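Alpha-fucosidase (Bifidobacterium bifidum, PDB 2EAB) probably hydrolyses alpha-1,2-linked L-fucose from glycans, the present chain being the catalytic part of a longer, membrane-associated protein of glycoside hydrolase family 95. Local coordinates at residues D188-A193 against A305-D310; E220-T223 against T228-V231; G239-S244 against A298-R303. All coordinates share one frame; numbering follows the deposited sequence.

Contact 1 of 3, residues D188-A193 against A305-D310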
loop_
_atom_site.group_PDB
_atom_site.type_symbol
_atom_site.label_atom_id
_atom_site.label_comp_id
_atom_site.label_asym_id
_atom_site.label_seq_id
_atom_site.Cartn_x
_atom_site.Cartn_y
_atom_site.Cartn_z
ATOM N N ASP A 188 -9.669 -16.371 14.649
ATOM C CA ASP A 188 -9.085 -17.542 15.301
ATOM C C ASP A 188 -7.601 -17.728 14.993
ATOM O O ASP A 188 -6.984 -18.704 15.425
ATOM C CB ASP A 188 -9.910 -18.791 14.988
ATOM C CG ASP A 188 -11.233 -18.800 15.731
ATOM O OD1 ASP A 188 -11.206 -18.757 16.979
ATOM O OD2 ASP A 188 -12.294 -18.819 15.074
ATOM N N ASN A 189 -7.042 -16.764 14.262
ATOM C CA ASN A 189 -5.602 -16.677 14.023
ATOM C C ASN A 189 -4.983 -17.972 13.498
ATOM O O ASN A 189 -3.927 -18.413 13.965
ATOM C CB ASN A 189 -4.881 -16.206 15.286
ATOM C CG ASN A 189 -3.493 -15.705 14.993
ATOM O OD1 ASN A 189 -3.230 -15.219 13.894
ATOM N ND2 ASN A 189 -2.596 -15.828 15.959
ATOM N N VAL A 190 -5.644 -18.574 12.518
ATOM C CA VAL A 190 -5.304 -19.926 12.112
ATOM C C VAL A 190 -5.627 -20.148 10.642
ATOM O O VAL A 190 -6.593 -19.591 10.117
ATOM C CB VAL A 190 -6.024 -20.978 13.019
ATOM C CG1 VAL A 190 -7.544 -20.976 12.791
ATOM C CG2 VAL A 190 -5.442 -22.376 12.834
ATOM N N MET A 191 -4.793 -20.944 9.983
ATOM C CA MET A 191 -5.033 -21.363 8.613
ATOM C C MET A 191 -5.728 -22.721 8.639
ATOM O O MET A 191 -5.369 -23.599 9.425
ATOM C CB MET A 191 -3.711 -21.433 7.845
ATOM C CG MET A 191 -3.827 -21.905 6.405
ATOM S SD MET A 191 -2.246 -21.883 5.541
ATOM C CE MET A 191 -1.908 -20.125 5.442
ATOM N N VAL A 192 -6.726 -22.874 7.779
ATOM C CA VAL A 192 -7.522 -24.092 7.716
ATOM C C VAL A 192 -7.430 -24.673 6.315
ATOM O O VAL A 192 -7.560 -23.950 5.328
ATOM C CB VAL A 192 -9.002 -23.808 8.098
ATOM C CG1 VAL A 192 -9.884 -25.031 7.866
ATOM C CG2 VAL A 192 -9.107 -23.347 9.549
ATOM N N ALA A 193 -7.172 -25.977 6.242
ATOM C CA ALA A 193 -7.305 -26.732 5.004
ATOM C C ALA A 193 -8.319 -27.846 5.229
ATOM O O ALA A 193 -8.102 -28.737 6.056
ATOM C CB ALA A 193 -5.970 -27.298 4.562
ATOM N N ALA A 305 1.040 -23.950 19.661
ATOM C CA ALA A 305 0.259 -25.155 19.963
ATOM C C ALA A 305 -1.157 -24.819 20.419
ATOM O O ALA A 305 -2.121 -25.483 20.026
ATOM C CB ALA A 305 0.969 -26.008 21.008
ATOM N N LYS A 306 -1.279 -23.779 21.236
ATOM C CA LYS A 306 -2.578 -23.365 21.756
ATOM C C LYS A 306 -3.468 -22.793 20.653
ATOM O O LYS A 306 -4.689 -22.948 20.700
ATOM C CB LYS A 306 -2.405 -22.357 22.893
ATOM C CG LYS A 306 -3.671 -22.082 23.688
ATOM C CD LYS A 306 -3.414 -21.088 24.807
ATOM C CE LYS A 306 -4.649 -20.873 25.665
ATOM N NZ LYS A 306 -5.736 -20.188 24.919
ATOM N N VAL A 307 -2.864 -22.137 19.659
ATOM C CA VAL A 307 -3.627 -21.615 18.525
ATOM C C VAL A 307 -4.347 -22.751 17.799
ATOM O O VAL A 307 -5.557 -22.680 17.579
ATOM C CB VAL A 307 -2.753 -20.821 17.521
ATOM C CG1 VAL A 307 -3.574 -20.420 16.301
ATOM C CG2 VAL A 307 -2.162 -19.587 18.183
ATOM N N VAL A 308 -3.609 -23.802 17.442
ATOM C CA VAL A 308 -4.212 -24.916 16.706
ATOM C C VAL A 308 -5.184 -25.726 17.569
ATOM O O VAL A 308 -6.218 -26.179 17.075
ATOM C CB VAL A 308 -3.170 -25.832 15.987
ATOM C CG1 VAL A 308 -2.465 -25.071 14.873
ATOM C CG2 VAL A 308 -2.154 -26.420 16.960
ATOM N N GLN A 309 -4.863 -25.881 18.852
ATOM C CA GLN A 309 -5.749 -26.599 19.771
ATOM C C GLN A 309 -7.059 -25.847 20.000
ATOM O O GLN A 309 -8.135 -26.449 19.941
ATOM C CB GLN A 309 -5.061 -26.906 21.107
ATOM C CG GLN A 309 -5.857 -27.868 22.004
ATOM C CD GLN A 309 -6.020 -29.244 21.383
ATOM O OE1 GLN A 309 -5.039 -29.900 21.048
ATOM N NE2 GLN A 309 -7.264 -29.686 21.229
ATOM N N ASP A 310 -6.971 -24.539 20.243
ATOM C CA ASP A 310 -8.164 -23.713 20.424
ATOM C C ASP A 310 -9.077 -23.764 19.202
ATOM O O ASP A 310 -10.302 -23.834 19.338
ATOM C CB ASP A 310 -7.796 -22.256 20.729
ATOM C CG ASP A 310 -7.322 -22.047 22.165
ATOM O OD1 ASP A 310 -7.514 -22.938 23.021
ATOM O OD2 ASP A 310 -6.754 -20.968 22.443
HETATM O O HOH W 1 -7.043 -20.382 17.542
#
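Asp188 meets Val307 through its backbone oxygen. Asp188 O lies 3.9 Å from CG1 of Val307, and a water joins the two backbones. The water gives one proton to Asp188 O at 2.7 Å and the other to Val307 O, also at 2.7 Å. The carboxylate of Asp188 serves a different partner, since OD1 forms a salt bridge with Lys314, at the C-terminal end of helix 297-314.

Asn189 comes closer. Its backbone O sits 3.1 Å from CG1 of Val307, a tight approach for an oxygen and a methyl. This methyl stands anti to the backbone N of Val307 (chi1 175°), which carries it off the helix toward the strand. The other methyl, CG2, lies 4.4 Å from ND2 of Asn189, so the amide only borders the contact. The side chain of Asn189 is about 8 Å from that of the calcium ligand Glu77. Asn189 has a positive phi of 52°. With Val190 it faces Ser185, which makes a G1 beta bulge where strand 176-185 turns back into strand 190-197. Both strands belong to the large antiparallel sheet of the N-terminal beta-sandwich domain, and helix 297-314 packs on that sheet.

Val190 opens the regular strand. Its CB is 4.1 Å from CG1 of Val307, so the same methyl meets three successive residues. Val307 and Val308 also touch Ala279 on strand 273-282.

Contact 2 of 3, residues E220-T223 against T228-V231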
loop_
_atom_site.group_PDB
_atom_site.type_symbol
_atom_site.label_atom_id
_atom_site.label_comp_id
_atom_site.label_asym_id
_atom_site.label_seq_id
_atom_site.Cartn_x
_atom_site.Cartn_y
_atom_site.Cartn_z
ATOM N N GLU A 220 17.166 -26.226 13.657
ATOM C CA GLU A 220 15.830 -26.574 13.181
ATOM C C GLU A 220 15.536 -28.055 13.376
ATOM O O GLU A 220 16.378 -28.909 13.089
ATOM C CB GLU A 220 15.619 -26.209 11.712
ATOM C CG GLU A 220 14.152 -26.344 11.304
ATOM C CD GLU A 220 13.923 -26.223 9.821
ATOM O OE1 GLU A 220 13.633 -25.098 9.363
ATOM O OE2 GLU A 220 14.023 -27.247 9.111
ATOM N N THR A 221 14.338 -28.346 13.874
ATOM C CA THR A 221 13.844 -29.716 13.961
ATOM C C THR A 221 12.436 -29.813 13.381
ATOM O O THR A 221 11.662 -28.845 13.415
ATOM C CB THR A 221 13.829 -30.244 15.415
ATOM O OG1 THR A 221 12.985 -29.415 16.221
ATOM C CG2 THR A 221 15.232 -30.264 16.005
ATOM N N THR A 222 12.129 -30.983 12.826
ATOM C CA THR A 222 10.779 -31.329 12.401
ATOM C C THR A 222 10.392 -32.600 13.134
ATOM O O THR A 222 11.050 -33.638 12.987
ATOM C CB THR A 222 10.694 -31.573 10.887
ATOM O OG1 THR A 222 11.131 -30.405 10.188
ATOM C CG2 THR A 222 9.267 -31.895 10.470
ATOM N N THR A 223 9.336 -32.515 13.935
ATOM C CA THR A 223 8.931 -33.641 14.765
ATOM C C THR A 223 7.424 -33.838 14.751
ATOM O O THR A 223 6.655 -32.893 14.529
ATOM C CB THR A 223 9.400 -33.481 16.229
ATOM O OG1 THR A 223 8.942 -32.225 16.740
ATOM C CG2 THR A 223 10.920 -33.553 16.340
ATOM N N THR A 228 -0.019 -33.870 15.476
ATOM C CA THR A 228 0.610 -32.584 15.159
ATOM C C THR A 228 2.052 -32.685 14.665
ATOM O O THR A 228 2.890 -33.358 15.269
ATOM C CB THR A 228 0.504 -31.612 16.357
ATOM O OG1 THR A 228 -0.875 -31.461 16.709
ATOM C CG2 THR A 228 1.075 -30.231 16.024
ATOM N N LEU A 229 2.304 -32.007 13.546
ATOM C CA LEU A 229 3.633 -31.838 12.976
ATOM C C LEU A 229 4.167 -30.460 13.364
ATOM O O LEU A 229 3.473 -29.452 13.189
ATOM C CB LEU A 229 3.554 -31.952 11.451
ATOM C CG LEU A 229 4.805 -31.669 10.616
ATOM C CD1 LEU A 229 5.806 -32.802 10.743
ATOM C CD2 LEU A 229 4.437 -31.452 9.158
ATOM N N THR A 230 5.387 -30.422 13.894
ATOM C CA THR A 230 6.011 -29.171 14.319
ATOM C C THR A 230 7.343 -28.961 13.617
ATOM O O THR A 230 8.212 -29.840 13.631
ATOM C CB THR A 230 6.243 -29.140 15.846
ATOM O OG1 THR A 230 4.995 -29.304 16.526
ATOM C CG2 THR A 230 6.886 -27.820 16.281
ATOM N N VAL A 231 7.497 -27.789 13.006
ATOM C CA VAL A 231 8.785 -27.354 12.474
ATOM C C VAL A 231 9.189 -26.112 13.253
ATOM O O VAL A 231 8.426 -25.143 13.317
ATOM C CB VAL A 231 8.709 -27.030 10.960
ATOM C CG1 VAL A 231 10.083 -26.656 10.417
ATOM C CG2 VAL A 231 8.129 -28.209 10.179
HETATM O O HOH W 2 10.218 -29.870 15.849
#
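Thr222 and Val231 lie side by side and point the same way from the sheet. They form a non-hydrogen-bonded pair of this antiparallel hairpin. OG1 of Thr222 is 3.7 Å from CG2 of Val231. The methyl of Thr222 takes the position anti to its backbone nitrogen (chi1 -58° for OG1). There CG2 meets CD1 of Leu229 at 3.6 Å, the two side chains crossing at a slant. Glu220 reaches over the same face with an extended chain. Its carboxyl carbon CD comes to 3.9 Å from CG1 of Val231, while OE1 is held by Tyr242 and Thr211.

Thr223 and Thr230 share the other face, again side by side and pointing alike. Their side chains touch lightly, with OG1 of Thr223 4.2 Å from CB of Thr230. The backbones do more here, as this is a hydrogen-bonded pair. Thr223 N gives to Thr230 O at 2.9 Å, and Thr230 N gives to Thr223 O at 2.8 Å. Thr230 O has further company. It receives a proton from a water that also bonds to OG1 of Thr221, and the CA-H of Thr222 points at it as a weaker contact.

Strand 217-225 is the outermost strand, at this end, of the large antiparallel sheet of the N-terminal beta-sandwich domain. Strand 228-235 ties it to strand 241-250, where Leu229 bonds to Ile246 and Val231 to Ser244 through the backbone. On the Thr230 face, Asn301 of helix 297-314 rests against Thr230.

Contact 3 of 3, residues G239-S244 against A298-R303; sequences GLLYNS and AEVNTR
Asn243 lays the ND2 end of its amide against CA and CB of Asn301, with ND2 3.4 Å from that CA. The same ND2 gives a hydrogen bond to OD1 of Asn301 at 3.0 Å, with an N-H...O angle of 156°. The donor lies in the carbonyl plane of Asn301 and uses a lone pair of OD1. The two amide planes are turned 54° apart, so the groups cross rather than stack. With CG anti to the backbone N (chi1 -173°), the Asn243 amide is carried out to the helix.

Strand 241-250 and helix 297-314 run roughly in the same direction, their local axes 8.4 Å apart. This is a helix laid on one face of an antiparallel sheet in the N-terminal beta-sandwich domain. Gln245, next on that face, bonds through NE2 to both Asn243 OD1 and Asn301 O. With an alanine in place of Asn243 the amide is gone, and the Asn301 side chain would probably be freer to turn, its OD1 lacking this donor.

Val300 supplies the apolar part. Its CG1 packs on CB of Asn243 at 3.8 Å, and its CG2 touches CD1 of Leu241 at 4.4 Å.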
loop_
_atom_site.group_PDB
_atom_site.type_symbol
_atom_site.label_atom_id
_atom_site.label_comp_id
_atom_site.label_asym_id
_atom_site.label_seq_id
_atom_site.Cartn_x
_atom_site.Cartn_y
_atom_site.Cartn_z
ATOM N N GLY A 239 19.056 -15.003 14.691
ATOM C CA GLY A 239 18.542 -15.715 15.855
ATOM C C GLY A 239 17.044 -15.628 16.082
ATOM O O GLY A 239 16.558 -16.123 17.100
ATOM N N LEU A 240 16.304 -15.005 15.160
ATOM C CA LEU A 240 14.839 -14.952 15.263
ATOM C C LEU A 240 14.269 -16.365 15.378
ATOM O O LEU A 240 14.595 -17.232 14.573
ATOM C CB LEU A 240 14.234 -14.252 14.046
ATOM C CG LEU A 240 12.740 -13.924 14.129
ATOM C CD1 LEU A 240 12.496 -12.744 15.056
ATOM C CD2 LEU A 240 12.184 -13.631 12.749
ATOM N N LEU A 241 13.431 -16.593 16.385
ATOM C CA LEU A 241 12.818 -17.904 16.591
ATOM C C LEU A 241 11.604 -18.060 15.705
ATOM O O LEU A 241 10.836 -17.118 15.530
ATOM C CB LEU A 241 12.394 -18.093 18.048
ATOM C CG LEU A 241 13.472 -17.936 19.119
ATOM C CD1 LEU A 241 12.855 -18.003 20.504
ATOM C CD2 LEU A 241 14.553 -18.997 18.964
ATOM N N TYR A 242 11.432 -19.251 15.144
ATOM C CA TYR A 242 10.249 -19.545 14.344
ATOM C C TYR A 242 9.680 -20.915 14.692
ATOM O O TYR A 242 10.414 -21.828 15.084
ATOM C CB TYR A 242 10.533 -19.420 12.841
ATOM C CG TYR A 242 11.568 -20.381 12.296
ATOM C CD1 TYR A 242 11.203 -21.652 11.848
ATOM C CD2 TYR A 242 12.909 -20.011 12.206
ATOM C CE1 TYR A 242 12.154 -22.540 11.340
ATOM C CE2 TYR A 242 13.863 -20.887 11.698
ATOM C CZ TYR A 242 13.480 -22.145 11.267
ATOM O OH TYR A 242 14.442 -22.993 10.771
ATOM N N ASN A 243 8.367 -21.045 14.540
ATOM C CA ASN A 243 7.645 -22.251 14.907
ATOM C C ASN A 243 6.371 -22.323 14.077
ATOM O O ASN A 243 5.589 -21.369 14.042
ATOM C CB ASN A 243 7.321 -22.222 16.410
ATOM C CG ASN A 243 6.704 -23.521 16.919
ATOM O OD1 ASN A 243 5.598 -23.891 16.535
ATOM N ND2 ASN A 243 7.416 -24.201 17.815
ATOM N N SER A 244 6.181 -23.444 13.389
ATOM C CA SER A 244 4.924 -23.709 12.705
ATOM C C SER A 244 4.417 -25.097 13.066
ATOM O O SER A 244 5.208 -26.020 13.309
ATOM C CB SER A 244 5.074 -23.565 11.191
ATOM O OG SER A 244 5.859 -24.610 10.642
ATOM N N ALA A 298 10.561 -22.575 23.757
ATOM C CA ALA A 298 9.505 -23.352 24.405
ATOM C C ALA A 298 8.210 -22.553 24.532
ATOM O O ALA A 298 7.128 -23.079 24.285
ATOM C CB ALA A 298 9.971 -23.854 25.772
ATOM N N GLU A 299 8.329 -21.278 24.896
ATOM C CA GLU A 299 7.161 -20.407 25.018
ATOM C C GLU A 299 6.478 -20.143 23.677
ATOM O O GLU A 299 5.245 -20.169 23.589
ATOM C CB GLU A 299 7.527 -19.106 25.736
ATOM C CG GLU A 299 7.789 -19.320 27.225
ATOM C CD GLU A 299 8.380 -18.109 27.915
ATOM O OE1 GLU A 299 9.223 -17.416 27.308
ATOM O OE2 GLU A 299 8.009 -17.858 29.083
ATOM N N VAL A 300 7.270 -19.907 22.631
ATOM C CA VAL A 300 6.710 -19.752 21.283
ATOM C C VAL A 300 5.984 -21.040 20.884
ATOM O O VAL A 300 4.867 -21.002 20.367
ATOM C CB VAL A 300 7.782 -19.373 20.230
ATOM C CG1 VAL A 300 7.161 -19.265 18.840
ATOM C CG2 VAL A 300 8.447 -18.057 20.598
ATOM N N ASN A 301 6.618 -22.177 21.162
ATOM C CA ASN A 301 6.031 -23.474 20.862
ATOM C C ASN A 301 4.672 -23.690 21.543
ATOM O O ASN A 301 3.719 -24.145 20.913
ATOM C CB ASN A 301 7.003 -24.591 21.238
ATOM C CG ASN A 301 6.486 -25.954 20.859
ATOM O OD1 ASN A 301 6.362 -26.275 19.678
ATOM N ND2 ASN A 301 6.158 -26.763 21.864
ATOM N N THR A 302 4.600 -23.357 22.829
ATOM C CA THR A 302 3.368 -23.465 23.607
ATOM C C THR A 302 2.285 -22.559 23.019
ATOM O O THR A 302 1.126 -22.962 22.890
ATOM C CB THR A 302 3.639 -23.115 25.087
ATOM O OG1 THR A 302 4.599 -24.040 25.614
ATOM C CG2 THR A 302 2.363 -23.180 25.931
ATOM N N ARG A 303 2.683 -21.346 22.640
ATOM C CA ARG A 303 1.767 -20.362 22.072
ATOM C C ARG A 303 1.149 -20.846 20.758
ATOM O O ARG A 303 -0.070 -20.788 20.582
ATOM C CB ARG A 303 2.498 -19.030 21.884
ATOM C CG ARG A 303 1.672 -17.949 21.221
ATOM C CD ARG A 303 2.205 -16.563 21.525
ATOM N NE ARG A 303 3.572 -16.294 21.062
ATOM C CZ ARG A 303 3.900 -15.882 19.837
ATOM N NH1 ARG A 303 2.973 -15.741 18.894
ATOM N NH2 ARG A 303 5.170 -15.618 19.555
#

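In the fold
All three contacts reach the same antiparallel sheet of the N-terminal beta-sandwich domain. Contacts 1 and 3 lay successive parts of helix 297-314 on it, with centres about 15 Å apart. Contact 3 uses the earlier turns of the helix and contact 1 the later ones. Contact 2 is the hairpin at the sheet's edge, its centre about 11 Å from that of contact 3 and about 16 Å from that of contact 1. Along the chain, contact 2 closes before contact 3 opens, and both are nested within the loop closed by contact 1. Contacts 2 and 3 touch through neighbouring strands 228-235 and 241-250. Helix 297-314 thus passes over one face of the sheet from strand 241-250 to the start of strand 190-197.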